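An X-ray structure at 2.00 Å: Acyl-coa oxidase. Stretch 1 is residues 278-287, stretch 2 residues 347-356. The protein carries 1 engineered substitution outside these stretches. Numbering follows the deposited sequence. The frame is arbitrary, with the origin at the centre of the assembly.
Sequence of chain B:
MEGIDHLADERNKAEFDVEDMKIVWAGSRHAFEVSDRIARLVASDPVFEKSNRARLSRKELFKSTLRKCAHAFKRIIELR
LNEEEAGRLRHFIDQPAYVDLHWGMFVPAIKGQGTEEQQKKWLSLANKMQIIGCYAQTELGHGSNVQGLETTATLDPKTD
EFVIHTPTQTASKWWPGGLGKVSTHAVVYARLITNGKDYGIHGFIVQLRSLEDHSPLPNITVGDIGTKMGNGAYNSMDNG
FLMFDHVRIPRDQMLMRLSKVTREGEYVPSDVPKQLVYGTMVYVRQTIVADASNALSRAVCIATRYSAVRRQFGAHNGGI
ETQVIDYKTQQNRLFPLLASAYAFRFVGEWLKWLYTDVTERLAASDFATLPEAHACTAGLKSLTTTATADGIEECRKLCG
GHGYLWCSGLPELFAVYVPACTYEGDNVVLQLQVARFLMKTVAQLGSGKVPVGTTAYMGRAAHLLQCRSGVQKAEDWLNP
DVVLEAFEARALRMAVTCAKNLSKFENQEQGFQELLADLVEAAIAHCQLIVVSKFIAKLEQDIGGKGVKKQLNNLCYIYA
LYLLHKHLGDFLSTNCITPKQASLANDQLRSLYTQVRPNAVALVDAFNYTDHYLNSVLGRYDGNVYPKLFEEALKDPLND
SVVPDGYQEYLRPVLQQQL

Stretch 1 278-287: YGTMVYVRQT
Stretch 2 347-356: VGEWLKWLYT

Two helical segments of one acyl-CoA oxidase chain, residues 278-287 and 347-356, pack nearly antiparallel, their axes 169° apart in N-to-C direction and 9.6 Å apart at closest approach. The backbone is helical from Met281 onward in the first stretch (phi about -56 to -79°, psi -26 to -53°) and throughout the second (phi about -54 to -71°, psi -28 to -60°), and both helices continue later in the chain. The register is set by two close CA-CA pairs, Val282 CA to Tyr355 CA at 6.2 Å and Gln286 CA to Leu351 CA at 6.0 Å, so one turn forward on the first helix matches one turn back on the second. Together the stretches bury 396 Å², mostly through Tyr355, Gln286 and Tyr283.

Tyr278 lies out of reach. Gly279 brings its backbone to the partner: Gly279 O sits 3.2 Å from Tyr355 CE1, near the plane of the ring and at its edge, where the polarised C-H bonds of an aromatic ring suit a carbonyl oxygen. Thr280 and Met281 point away. Val282 (chi1 t) points toward the other helix and is buried; its CG1 lies 4.2 Å from Tyr355 CA and 4.4 Å from Tyr355 CD1, a compact branched side chain filling the space where the CA atoms of Val282 and Tyr355 come within 6.2 Å.

Tyr283 leaves its helix sideways (chi1 t, chi2 64°) and is exposed, yet it packs against Tyr355. Its CB is 3.5 Å from Tyr355 CE1, and its CD1 lies over one face of the Tyr355 ring. The two rings meet obliquely, centroids 4.8 Å apart and planes at 43°. Tyr355 itself points toward stretch 1 (chi1 163°, t; chi2 67°), so its ring touches Gly279, Val282 and Tyr283 together.

Val284 is out of reach, and Arg285, extended with chi1 m and chi2 and chi3 t, leads its end away. Gln286 supplies the polar link. It points toward the partner with chi1 t, chi2 m and chi3 -43°, and its NE2 donates a hydrogen bond to Gly348 O at 3.3 Å, with an N-H...O angle of 145°. That same carbonyl accepts the helical bond from Lys352 N, 3.1 Å from Gly348 O, so the amide adds a second donor to it. The aliphatic part of Gln286 packs as well: CG is 3.6 Å from Leu351 O and 3.9 Å from Leu351 CB. The amide is also near Lys352, with Gln286 NE2 4.0 Å from Lys352 CB. Glutamine thus combines an apolar stem with an amide tip in a buried site. Thr287, the last residue of the stretch, is out of reach; its OG1 donates to Val284 O at 2.5 Å.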

ATOM      1  N   TYR B 278     -14.323  22.683  19.428  1.00 46.21           N
ATOM      2  CA  TYR B 278     -13.869  22.351  18.087  1.00 47.61           C
ATOM      3  C   TYR B 278     -12.465  22.913  17.881  1.00 48.56           C
ATOM      4  O   TYR B 278     -11.772  22.548  16.931  1.00 51.44           O
ATOM      5  CB  TYR B 278     -14.811  22.946  17.037  1.00 46.29           C
ATOM      6  CG  TYR B 278     -16.257  22.506  17.153  1.00 45.45           C
ATOM      7  CD1 TYR B 278     -16.585  21.170  17.396  1.00 46.62           C
ATOM      8  CD2 TYR B 278     -17.299  23.416  16.974  1.00 45.97           C
ATOM      9  CE1 TYR B 278     -17.921  20.754  17.460  1.00 44.30           C
ATOM     10  CE2 TYR B 278     -18.635  23.010  17.035  1.00 45.79           C
ATOM     11  CZ  TYR B 278     -18.937  21.676  17.276  1.00 45.76           C
ATOM     12  OH  TYR B 278     -20.254  21.267  17.339  1.00 46.44           O
ATOM     13  N   GLY B 279     -12.050  23.805  18.776  1.00 47.24           N
ATOM     14  CA  GLY B 279     -10.733  24.403  18.665  1.00 48.43           C
ATOM     15  C   GLY B 279      -9.608  23.390  18.762  1.00 48.58           C
ATOM     16  O   GLY B 279      -8.538  23.576  18.175  1.00 47.89           O
ATOM     17  N   THR B 280      -9.844  22.318  19.510  1.00 48.40           N
ATOM     18  CA  THR B 280      -8.844  21.276  19.672  1.00 49.72           C
ATOM     19  C   THR B 280      -8.790  20.354  18.453  1.00 49.28           C
ATOM     20  O   THR B 280      -7.702  19.991  18.004  1.00 50.14           O
ATOM     21  CB  THR B 280      -9.115  20.431  20.937  1.00 51.09           C
ATOM     22  OG1 THR B 280     -10.443  19.892  20.880  1.00 53.58           O
ATOM     23  CG2 THR B 280      -8.968  21.285  22.189  1.00 49.61           C
ATOM     24  N   MET B 281      -9.946  19.974  17.912  1.00 48.36           N
ATOM     25  CA  MET B 281      -9.953  19.099  16.741  1.00 47.86           C
ATOM     26  C   MET B 281      -9.306  19.776  15.546  1.00 47.92           C
ATOM     27  O   MET B 281      -8.682  19.114  14.720  1.00 50.52           O
ATOM     28  CB  MET B 281     -11.373  18.658  16.370  1.00 46.02           C
ATOM     29  CG  MET B 281     -11.804  17.356  17.023  1.00 44.88           C
ATOM     30  SD  MET B 281     -13.387  16.747  16.401  1.00 55.02           S
ATOM     31  CE  MET B 281     -12.823  15.410  15.267  1.00 44.35           C
ATOM     32  N   VAL B 282      -9.459  21.091  15.446  1.00 48.02           N
ATOM     33  CA  VAL B 282      -8.848  21.828  14.344  1.00 48.23           C
ATOM     34  C   VAL B 282      -7.334  21.757  14.538  1.00 49.33           C
ATOM     35  O   VAL B 282      -6.555  21.852  13.583  1.00 49.19           O
ATOM     36  CB  VAL B 282      -9.292  23.301  14.344  1.00 48.81           C
ATOM     37  CG1 VAL B 282      -8.591  24.063  13.224  1.00 48.22           C
ATOM     38  CG2 VAL B 282     -10.806  23.381  14.184  1.00 50.59           C
ATOM     39  N   TYR B 283      -6.929  21.581  15.792  1.00 47.29           N
ATOM     40  CA  TYR B 283      -5.521  21.489  16.138  1.00 45.17           C
ATOM     41  C   TYR B 283      -5.003  20.094  15.827  1.00 42.43           C
ATOM     42  O   TYR B 283      -4.008  19.939  15.130  1.00 43.32           O
ATOM     43  CB  TYR B 283      -5.328  21.789  17.625  1.00 45.20           C
ATOM     44  CG  TYR B 283      -3.886  21.822  18.058  1.00 44.47           C
ATOM     45  CD1 TYR B 283      -3.006  22.781  17.549  1.00 43.46           C
ATOM     46  CD2 TYR B 283      -3.400  20.912  18.997  1.00 42.56           C
ATOM     47  CE1 TYR B 283      -1.681  22.835  17.970  1.00 44.75           C
ATOM     48  CE2 TYR B 283      -2.078  20.959  19.424  1.00 44.64           C
ATOM     49  CZ  TYR B 283      -1.226  21.921  18.908  1.00 46.35           C
ATOM     50  OH  TYR B 283       0.080  21.978  19.342  1.00 49.44           O
ATOM     51  N   VAL B 284      -5.689  19.083  16.347  1.00 40.78           N
ATOM     52  CA  VAL B 284      -5.288  17.700  16.126  1.00 39.71           C
ATOM     53  C   VAL B 284      -5.206  17.395  14.629  1.00 38.66           C
ATOM     54  O   VAL B 284      -4.283  16.719  14.170  1.00 38.08           O
ATOM     55  CB  VAL B 284      -6.279  16.724  16.782  1.00 39.62           C
ATOM     56  CG1 VAL B 284      -5.798  15.300  16.609  1.00 42.42           C
ATOM     57  CG2 VAL B 284      -6.434  17.056  18.263  1.00 40.11           C
ATOM     58  N   ARG B 285      -6.170  17.905  13.870  1.00 36.02           N
ATOM     59  CA  ARG B 285      -6.203  17.687  12.434  1.00 36.18           C
ATOM     60  C   ARG B 285      -5.092  18.457  11.746  1.00 36.00           C
ATOM     61  O   ARG B 285      -4.594  18.054  10.692  1.00 37.60           O
ATOM     62  CB  ARG B 285      -7.564  18.099  11.882  1.00 36.12           C
ATOM     63  CG  ARG B 285      -8.695  17.202  12.349  1.00 38.53           C
ATOM     64  CD  ARG B 285     -10.016  17.691  11.809  1.00 37.35           C
ATOM     65  NE  ARG B 285     -11.087  16.723  12.021  1.00 39.01           N
ATOM     66  CZ  ARG B 285     -12.343  16.928  11.640  1.00 36.06           C
ATOM     67  NH1 ARG B 285     -12.677  18.067  11.043  1.00 35.92           N
ATOM     68  NH2 ARG B 285     -13.257  15.995  11.843  1.00 34.89           N
ATOM     69  N   GLN B 286      -4.702  19.570  12.354  1.00 34.53           N
ATOM     70  CA  GLN B 286      -3.635  20.402  11.814  1.00 34.22           C
ATOM     71  C   GLN B 286      -2.313  19.671  11.998  1.00 30.67           C
ATOM     72  O   GLN B 286      -1.450  19.700  11.118  1.00 29.35           O
ATOM     73  CB  GLN B 286      -3.610  21.759  12.543  1.00 35.64           C
ATOM     74  CG  GLN B 286      -2.598  22.768  12.011  1.00 38.33           C
ATOM     75  CD  GLN B 286      -1.165  22.428  12.386  1.00 40.14           C
ATOM     76  OE1 GLN B 286      -0.883  22.048  13.521  1.00 40.91           O
ATOM     77  NE2 GLN B 286      -0.248  22.586  11.437  1.00 41.48           N
ATOM     78  N   THR B 287      -2.165  19.014  13.146  1.00 27.07           N
ATOM     79  CA  THR B 287      -0.949  18.264  13.440  1.00 27.84           C
ATOM     80  C   THR B 287      -0.853  17.073  12.482  1.00 25.22           C
ATOM     81  O   THR B 287       0.238  16.718  12.039  1.00 25.06           O
ATOM     82  CB  THR B 287      -0.924  17.753  14.904  1.00 27.64           C
ATOM     83  OG1 THR B 287      -1.913  16.732  15.087  1.00 30.08           O
ATOM     84  CG2 THR B 287      -1.214  18.895  15.870  1.00 27.86           C
ATOM     85  N   VAL B 347       0.789  23.866   2.951  1.00 17.28           N
ATOM     86  CA  VAL B 347      -0.618  23.893   3.307  1.00 20.01           C
ATOM     87  C   VAL B 347      -0.718  23.678   4.816  1.00 20.93           C
ATOM     88  O   VAL B 347      -1.649  24.145   5.464  1.00 21.95           O
ATOM     89  CB  VAL B 347      -1.435  22.813   2.538  1.00 21.67           C
ATOM     90  CG1 VAL B 347      -1.302  21.454   3.209  1.00 17.47           C
ATOM     91  CG2 VAL B 347      -2.896  23.245   2.443  1.00 19.84           C
ATOM     92  N   GLY B 348       0.267  22.983   5.370  1.00 23.42           N
ATOM     93  CA  GLY B 348       0.290  22.739   6.800  1.00 24.44           C
ATOM     94  C   GLY B 348       0.609  24.029   7.530  1.00 24.94           C
ATOM     95  O   GLY B 348       0.104  24.279   8.630  1.00 25.99           O
ATOM     96  N   GLU B 349       1.455  24.858   6.924  1.00 25.08           N
ATOM     97  CA  GLU B 349       1.820  26.138   7.535  1.00 27.49           C
ATOM     98  C   GLU B 349       0.567  27.001   7.606  1.00 28.20           C
ATOM     99  O   GLU B 349       0.309  27.654   8.622  1.00 27.86           O
ATOM    100  CB  GLU B 349       2.870  26.871   6.688  1.00 30.14           C
ATOM    101  CG  GLU B 349       4.326  26.475   6.963  1.00 34.16           C
ATOM    102  CD  GLU B 349       5.310  27.128   5.985  1.00 36.62           C
ATOM    103  OE1 GLU B 349       5.032  28.244   5.495  1.00 34.74           O
ATOM    104  OE2 GLU B 349       6.374  26.530   5.722  1.00 37.50           O
ATOM    105  N   TRP B 350      -0.196  27.008   6.511  1.00 27.45           N
ATOM    106  CA  TRP B 350      -1.422  27.793   6.427  1.00 27.48           C
ATOM    107  C   TRP B 350      -2.435  27.306   7.459  1.00 28.01           C
ATOM    108  O   TRP B 350      -3.072  28.112   8.135  1.00 26.42           O
ATOM    109  CB  TRP B 350      -2.022  27.690   5.023  1.00 25.38           C
ATOM    110  CG  TRP B 350      -3.342  28.391   4.898  1.00 28.57           C
ATOM    111  CD1 TRP B 350      -3.550  29.741   4.789  1.00 29.09           C
ATOM    112  CD2 TRP B 350      -4.642  27.790   4.915  1.00 27.80           C
ATOM    113  NE1 TRP B 350      -4.900  30.013   4.743  1.00 29.60           N
ATOM    114  CE2 TRP B 350      -5.594  28.835   4.819  1.00 29.28           C
ATOM    115  CE3 TRP B 350      -5.099  26.468   5.007  1.00 27.19           C
ATOM    116  CZ2 TRP B 350      -6.974  28.595   4.810  1.00 29.05           C
ATOM    117  CZ3 TRP B 350      -6.479  26.230   5.001  1.00 25.21           C
ATOM    118  CH2 TRP B 350      -7.394  27.288   4.902  1.00 27.24           C
ATOM    119  N   LEU B 351      -2.586  25.990   7.571  1.00 27.23           N
ATOM    120  CA  LEU B 351      -3.514  25.415   8.533  1.00 28.48           C
ATOM    121  C   LEU B 351      -3.171  25.826   9.958  1.00 30.20           C
ATOM    122  O   LEU B 351      -4.042  25.877  10.828  1.00 28.34           O
ATOM    123  CB  LEU B 351      -3.523  23.892   8.425  1.00 31.44           C
ATOM    124  CG  LEU B 351      -4.582  23.298   7.503  1.00 33.50           C
ATOM    125  CD1 LEU B 351      -4.453  21.784   7.549  1.00 32.79           C
ATOM    126  CD2 LEU B 351      -5.992  23.747   7.932  1.00 30.34           C
ATOM    127  N   LYS B 352      -1.900  26.105  10.207  1.00 30.21           N
ATOM    128  CA  LYS B 352      -1.493  26.533  11.534  1.00 35.05           C
ATOM    129  C   LYS B 352      -2.072  27.932  11.761  1.00 35.04           C
ATOM    130  O   LYS B 352      -2.704  28.200  12.788  1.00 34.28           O
ATOM    131  CB  LYS B 352       0.030  26.575  11.640  1.00 36.09           C
ATOM    132  CG  LYS B 352       0.529  27.004  13.005  1.00 37.41           C
ATOM    133  CD  LYS B 352       0.187  26.000  14.102  1.00 36.68           C
ATOM    134  CE  LYS B 352       0.631  26.531  15.459  1.00 38.73           C
ATOM    135  NZ  LYS B 352       2.055  26.987  15.442  1.00 38.57           N
ATOM    136  N   TRP B 353      -1.853  28.816  10.790  1.00 34.14           N
ATOM    137  CA  TRP B 353      -2.368  30.179  10.853  1.00 34.72           C
ATOM    138  C   TRP B 353      -3.883  30.121  11.068  1.00 36.24           C
ATOM    139  O   TRP B 353      -4.439  30.891  11.849  1.00 39.70           O
ATOM    140  CB  TRP B 353      -2.063  30.926   9.548  1.00 34.91           C
ATOM    141  CG  TRP B 353      -2.793  32.235   9.430  1.00 35.58           C
ATOM    142  CD1 TRP B 353      -2.424  33.435   9.976  1.00 36.56           C
ATOM    143  CD2 TRP B 353      -4.074  32.449   8.828  1.00 35.06           C
ATOM    144  NE1 TRP B 353      -3.405  34.374   9.759  1.00 35.25           N
ATOM    145  CE2 TRP B 353      -4.428  33.797   9.056  1.00 34.90           C
ATOM    146  CE3 TRP B 353      -4.963  31.626   8.120  1.00 35.38           C
ATOM    147  CZ2 TRP B 353      -5.632  34.344   8.601  1.00 36.11           C
ATOM    148  CZ3 TRP B 353      -6.168  32.170   7.666  1.00 37.37           C
ATOM    149  CH2 TRP B 353      -6.489  33.519   7.911  1.00 37.64           C
ATOM    150  N   LEU B 354      -4.539  29.202  10.368  1.00 34.39           N
ATOM    151  CA  LEU B 354      -5.980  29.033  10.483  1.00 34.10           C
ATOM    152  C   LEU B 354      -6.368  28.610  11.895  1.00 35.27           C
ATOM    153  O   LEU B 354      -7.361  29.090  12.452  1.00 34.69           O
ATOM    154  CB  LEU B 354      -6.464  27.982   9.487  1.00 36.01           C
ATOM    155  CG  LEU B 354      -7.957  27.661   9.516  1.00 37.40           C
ATOM    156  CD1 LEU B 354      -8.747  28.936   9.280  1.00 39.81           C
ATOM    157  CD2 LEU B 354      -8.280  26.618   8.456  1.00 38.25           C
ATOM    158  N   TYR B 355      -5.590  27.698  12.470  1.00 35.25           N
ATOM    159  CA  TYR B 355      -5.860  27.224  13.817  1.00 35.52           C
ATOM    160  C   TYR B 355      -5.957  28.399  14.774  1.00 36.04           C
ATOM    161  O   TYR B 355      -6.918  28.515  15.533  1.00 36.47           O
ATOM    162  CB  TYR B 355      -4.753  26.295  14.297  1.00 35.26           C
ATOM    163  CG  TYR B 355      -4.773  26.108  15.798  1.00 35.95           C
ATOM    164  CD1 TYR B 355      -5.825  25.443  16.417  1.00 34.09           C
ATOM    165  CD2 TYR B 355      -3.753  26.616  16.597  1.00 37.59           C
ATOM    166  CE1 TYR B 355      -5.867  25.283  17.795  1.00 38.12           C
ATOM    167  CE2 TYR B 355      -3.780  26.470  17.988  1.00 39.06           C
ATOM    168  CZ  TYR B 355      -4.847  25.798  18.578  1.00 37.97           C
ATOM    169  OH  TYR B 355      -4.917  25.643  19.942  1.00 40.52           O
ATOM    170  N   THR B 356      -4.946  29.262  14.741  1.00 37.92           N
ATOM    171  CA  THR B 356      -4.907  30.447  15.593  1.00 39.15           C
ATOM    172  C   THR B 356      -6.111  31.345  15.308  1.00 39.51           C
ATOM    173  O   THR B 356      -6.923  31.610  16.190  1.00 41.91           O
ATOM    174  CB  THR B 356      -3.637  31.268  15.330  1.00 40.59           C
ATOM    175  OG1 THR B 356      -2.487  30.415  15.390  1.00 44.45           O
ATOM    176  CG2 THR B 356      -3.499  32.362  16.368  1.00 41.45           C
TER